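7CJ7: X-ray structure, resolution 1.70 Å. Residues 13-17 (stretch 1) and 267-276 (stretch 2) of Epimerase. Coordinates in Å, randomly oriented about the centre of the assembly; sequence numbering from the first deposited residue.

Stretch 1, residues 13-17: ALVWS
Stretch 2 (267-276) LWHDSDDLAG

Two pieces of one chain, at least 253 residues apart wherever they touch, bury 285 Å² between them, counting both sides. Residues 13-17 supply a short 3-10 turn, Ala13 to Val15, that opens into loop. Its phi/psi values run -55/-35, -72/-5 and -68/-27, then -121/-42 at Trp16 and -139/136 at extended Ser17. Ala13 O closes the turn by accepting from both Trp16 N and Ser17 N at 2.9 Å. Residues 267-276 approach as a loop and become a helix at Ser271; the register is set by Trp16 CA and Ser271 CA, 5.7 Å apart.

Leu267 (phi/psi -98/-8) lies out of reach. Trp268, extended at -175/161, points its CA-to-CB bond toward the turn and, with chi1 52° (p) and chi2 -101°, delivers the six-membered end of its indole to two carbonyls. Its CH2 lies 3.8 Å from Leu14 O, which sits at the ring edge near the plane, and 3.4 Å from Val15 O, which approaches obliquely. The indole thus packs against backbone, while its NE1 is satisfied elsewhere in the structure.

His269 (-130/-29, chi1 59°, p) is exposed and makes no contact. Asp270 (-104/96) contributes indirectly: as the N-cap, with chi1 t at -171°, it accepts through OD2 from Asp273 N at 3.1 Å, with an N-H...acceptor angle of 162°. Its carbonyl O also takes Leu274 N at 3.0 Å, so the helix start is held from both side chain and backbone.

Ser271 is the polar centre of the contact. In helical conformation (-55/-46) and pointing toward the turn, it uses rotamer m (-58°) to donate from OG to Val15 O at 2.7 Å, the one direct hydrogen bond across the stretches. Its CB also lies 3.6 Å from Trp16 CD1. The rule is economical: a small hydroxyl on the first helical turn satisfies the carbonyl of a buried residue at the end of the 3-10 turn and still leaves room for an indole alongside.

Asp272 (-65/-42) starts away, but chi1 m at -65° and chi2 -25° bring its end nearer. OD1 lies at the edge of the Trp16 ring, 3.7 Å from NE1, and the link is completed by a water that donates to Asp272 OD1 at 2.6 Å and accepts from Trp16 NE1 at 3.3 Å.

Asp273 (-65/-49, chi1 t) does not touch the turn. Leu274 (-58/-52, chi1 176° t, chi2 77° p) points toward it and sets CD2 4.3 Å from Val15 CG1. One residue on, Ala275 (-68/-40) places its CB 3.9 Å from Val15 CG1 and 3.5 Å from Trp16 CZ2, so a single methyl meets two side chains. Val15 holds chi1 at 165° (t); Trp16, with chi1 -67° (m) and chi2 -82°, starts sideways but carries its indole along Ser271, Asp272 and Ala275. Gly276 (-65/-46) makes no contact, and its N bonds Asp272 O at 2.9 Å, continuing the helix.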

ATOM      1  N   ALA A  13       7.231 -12.513 -15.267  1.00 12.63           N
ATOM      2  CA  ALA A  13       8.668 -12.720 -15.558  1.00 13.47           C
ATOM      3  C   ALA A  13       9.508 -12.544 -14.285  1.00 13.14           C
ATOM      4  O   ALA A  13      10.508 -13.274 -14.139  1.00 12.42           O
ATOM      5  CB  ALA A  13       9.100 -11.775 -16.648  1.00 13.51           C
ATOM      6  N   LEU A  14       9.115 -11.630 -13.387  1.00 14.26           N
ATOM      7  CA  LEU A  14       9.929 -11.237 -12.202  1.00 15.33           C
ATOM      8  C   LEU A  14       9.948 -12.355 -11.156  1.00 14.25           C
ATOM      9  O   LEU A  14      10.640 -12.197 -10.121  1.00 14.85           O
ATOM     10  CB  LEU A  14       9.360  -9.951 -11.600  1.00 17.07           C
ATOM     11  CG  LEU A  14      10.140  -8.679 -11.921  1.00 20.02           C
ATOM     12  CD1 LEU A  14      11.439  -8.632 -11.127  1.00 23.27           C
ATOM     13  CD2 LEU A  14      10.409  -8.571 -13.413  1.00 19.00           C
ATOM     14  N   VAL A  15       9.188 -13.422 -11.381  1.00 13.43           N
ATOM     15  CA  VAL A  15       9.287 -14.641 -10.534  1.00 13.07           C
ATOM     16  C   VAL A  15      10.651 -15.285 -10.801  1.00 13.13           C
ATOM     17  O   VAL A  15      11.187 -15.906  -9.870  1.00 13.97           O
ATOM     18  CB  VAL A  15       8.113 -15.598 -10.780  1.00 13.77           C
ATOM     19  CG1 VAL A  15       8.383 -16.976 -10.204  1.00 14.91           C
ATOM     20  CG2 VAL A  15       6.827 -15.026 -10.209  1.00 15.60           C
ATOM     21  N   TRP A  16      11.216 -15.069 -11.995  1.00 12.12           N
ATOM     22  CA  TRP A  16      12.425 -15.791 -12.468  1.00 13.42           C
ATOM     23  C   TRP A  16      13.584 -14.845 -12.794  1.00 14.33           C
ATOM     24  O   TRP A  16      14.725 -15.227 -12.497  1.00 15.81           O
ATOM     25  CB  TRP A  16      12.098 -16.679 -13.667  1.00 13.19           C
ATOM     26  CG  TRP A  16      11.201 -17.833 -13.347  1.00 14.21           C
ATOM     27  CD1 TRP A  16      11.557 -19.041 -12.817  1.00 16.47           C
ATOM     28  CD2 TRP A  16       9.788 -17.903 -13.596  1.00 13.63           C
ATOM     29  NE1 TRP A  16      10.457 -19.850 -12.707  1.00 16.51           N
ATOM     30  CE2 TRP A  16       9.359 -19.182 -13.183  1.00 15.25           C
ATOM     31  CE3 TRP A  16       8.852 -17.018 -14.142  1.00 13.84           C
ATOM     32  CZ2 TRP A  16       8.027 -19.578 -13.269  1.00 15.41           C
ATOM     33  CZ3 TRP A  16       7.538 -17.417 -14.229  1.00 15.28           C
ATOM     34  CH2 TRP A  16       7.138 -18.680 -13.806  1.00 15.67           C
ATOM     35  N   SER A  17      13.328 -13.712 -13.447  1.00 15.11           N
ATOM     36  CA  SER A  17      14.377 -12.837 -14.036  1.00 16.25           C
ATOM     37  C   SER A  17      14.057 -11.360 -13.804  1.00 17.44           C
ATOM     38  O   SER A  17      12.919 -10.966 -14.041  1.00 16.78           O
ATOM     39  CB  SER A  17      14.552 -13.104 -15.507  1.00 18.52           C
ATOM     40  OG  SER A  17      15.006 -14.427 -15.727  1.00 22.07           O
ATOM     41  N   LEU A 267      11.125 -12.368   0.397  1.00 20.60           N
ATOM     42  CA  LEU A 267       9.912 -13.165   0.733  1.00 18.58           C
ATOM     43  C   LEU A 267      10.094 -14.591   0.213  1.00 16.70           C
ATOM     44  O   LEU A 267       9.238 -15.445   0.507  1.00 18.80           O
ATOM     45  CB  LEU A 267       8.688 -12.504   0.087  1.00 21.35           C
ATOM     46  CG  LEU A 267       7.874 -11.577   0.988  1.00 26.27           C
ATOM     47  CD1 LEU A 267       8.580 -11.352   2.311  1.00 28.45           C
ATOM     48  CD2 LEU A 267       7.589 -10.259   0.296  1.00 27.66           C
ATOM     49  N   TRP A 268      11.162 -14.815  -0.552  1.00 15.66           N
ATOM     50  CA  TRP A 268      11.485 -16.108  -1.209  1.00 14.75           C
ATOM     51  C   TRP A 268      12.845 -16.009  -1.893  1.00 15.81           C
ATOM     52  O   TRP A 268      13.299 -14.877  -2.151  1.00 16.12           O
ATOM     53  CB  TRP A 268      10.390 -16.534  -2.198  1.00 13.63           C
ATOM     54  CG  TRP A 268       9.983 -15.515  -3.223  1.00 13.33           C
ATOM     55  CD1 TRP A 268       8.872 -14.719  -3.179  1.00 13.34           C
ATOM     56  CD2 TRP A 268      10.625 -15.226  -4.483  1.00 13.68           C
ATOM     57  NE1 TRP A 268       8.800 -13.934  -4.297  1.00 14.10           N
ATOM     58  CE2 TRP A 268       9.854 -14.225  -5.122  1.00 14.24           C
ATOM     59  CE3 TRP A 268      11.765 -15.707  -5.134  1.00 14.16           C
ATOM     60  CZ2 TRP A 268      10.193 -13.702  -6.369  1.00 13.96           C
ATOM     61  CZ3 TRP A 268      12.102 -15.187  -6.366  1.00 13.34           C
ATOM     62  CH2 TRP A 268      11.323 -14.204  -6.975  1.00 13.81           C
ATOM     63  N   HIS A 269      13.457 -17.163  -2.179  1.00 16.78           N
ATOM     64  CA  HIS A 269      14.782 -17.279  -2.841  1.00 18.03           C
ATOM     65  C   HIS A 269      14.692 -18.270  -4.008  1.00 19.10           C
ATOM     66  O   HIS A 269      15.452 -18.096  -4.968  1.00 22.69           O
ATOM     67  CB  HIS A 269      15.853 -17.679  -1.813  1.00 19.12           C
ATOM     68  CG  HIS A 269      15.563 -18.975  -1.138  1.00 21.01           C
ATOM     69  ND1 HIS A 269      15.971 -20.187  -1.662  1.00 21.16           N
ATOM     70  CD2 HIS A 269      14.876 -19.259  -0.008  1.00 22.94           C
ATOM     71  CE1 HIS A 269      15.556 -21.162  -0.875  1.00 24.43           C
ATOM     72  NE2 HIS A 269      14.876 -20.618   0.143  1.00 25.54           N
ATOM     73  N   ASP A 270      13.788 -19.254  -3.922  1.00 17.72           N
ATOM     74  CA  ASP A 270      13.675 -20.400  -4.865  1.00 16.91           C
ATOM     75  C   ASP A 270      12.488 -20.177  -5.813  1.00 15.75           C
ATOM     76  O   ASP A 270      11.351 -20.518  -5.430  1.00 15.49           O
ATOM     77  CB  ASP A 270      13.540 -21.713  -4.087  1.00 19.82           C
ATOM     78  CG  ASP A 270      13.637 -22.970  -4.937  1.00 21.49           C
ATOM     79  OD1 ASP A 270      14.071 -23.985  -4.396  1.00 26.20           O
ATOM     80  OD2 ASP A 270      13.250 -22.935  -6.119  1.00 21.64           O
ATOM     81  N   SER A 271      12.751 -19.634  -7.006  1.00 15.27           N
ATOM     82  CA  SER A 271      11.732 -19.307  -8.038  1.00 15.46           C
ATOM     83  C   SER A 271      10.896 -20.550  -8.361  1.00 15.02           C
ATOM     84  O   SER A 271       9.675 -20.428  -8.440  1.00 15.57           O
ATOM     85  CB  SER A 271      12.370 -18.761  -9.295  1.00 15.70           C
ATOM     86  OG  SER A 271      13.143 -17.600  -9.027  1.00 16.06           O
ATOM     87  N   ASP A 272      11.529 -21.707  -8.557  1.00 15.44           N
ATOM     88  CA  ASP A 272      10.821 -22.945  -8.982  1.00 16.37           C
ATOM     89  C   ASP A 272       9.852 -23.399  -7.885  1.00 14.76           C
ATOM     90  O   ASP A 272       8.729 -23.780  -8.210  1.00 14.89           O
ATOM     91  CB  ASP A 272      11.803 -24.051  -9.346  1.00 18.80           C
ATOM     92  CG  ASP A 272      12.637 -23.693 -10.560  1.00 22.33           C
ATOM     93  OD1 ASP A 272      12.163 -22.866 -11.374  1.00 25.64           O
ATOM     94  OD2 ASP A 272      13.750 -24.249 -10.686  1.00 28.24           O
ATOM     95  N   ASP A 273      10.263 -23.347  -6.623  1.00 14.97           N
ATOM     96  CA  ASP A 273       9.402 -23.774  -5.491  1.00 14.98           C
ATOM     97  C   ASP A 273       8.207 -22.818  -5.411  1.00 13.39           C
ATOM     98  O   ASP A 273       7.047 -23.274  -5.315  1.00 12.16           O
ATOM     99  CB  ASP A 273      10.186 -23.791  -4.182  1.00 15.35           C
ATOM    100  CG  ASP A 273       9.346 -24.296  -3.028  1.00 18.55           C
ATOM    101  OD1 ASP A 273       9.042 -25.495  -3.030  1.00 22.60           O
ATOM    102  OD2 ASP A 273       8.982 -23.481  -2.162  1.00 21.35           O
ATOM    103  N   LEU A 274       8.490 -21.523  -5.442  1.00 12.59           N
ATOM    104  CA  LEU A 274       7.454 -20.469  -5.340  1.00 11.74           C
ATOM    105  C   LEU A 274       6.437 -20.652  -6.471  1.00 11.75           C
ATOM    106  O   LEU A 274       5.241 -20.711  -6.169  1.00 12.45           O
ATOM    107  CB  LEU A 274       8.112 -19.095  -5.413  1.00 11.05           C
ATOM    108  CG  LEU A 274       7.124 -17.932  -5.419  1.00 11.37           C
ATOM    109  CD1 LEU A 274       6.581 -17.676  -4.023  1.00 11.55           C
ATOM    110  CD2 LEU A 274       7.772 -16.683  -5.989  1.00 11.98           C
ATOM    111  N   ALA A 275       6.902 -20.750  -7.722  1.00 11.56           N
ATOM    112  CA  ALA A 275       6.038 -20.800  -8.927  1.00 12.00           C
ATOM    113  C   ALA A 275       5.249 -22.114  -8.972  1.00 12.08           C
ATOM    114  O   ALA A 275       4.067 -22.085  -9.343  1.00 11.85           O
ATOM    115  CB  ALA A 275       6.870 -20.624 -10.168  1.00 14.72           C
ATOM    116  N   GLY A 276       5.876 -23.235  -8.618  1.00 13.28           N
ATOM    117  CA  GLY A 276       5.200 -24.545  -8.608  1.00 14.86           C
ATOM    118  C   GLY A 276       4.090 -24.568  -7.574  1.00 14.11           C
ATOM    119  O   GLY A 276       2.971 -25.028  -7.898  1.00 13.63           O
TER
HETATM  120  O   HOH W   1       9.739 -23.029 -12.281  1.00 24.07           O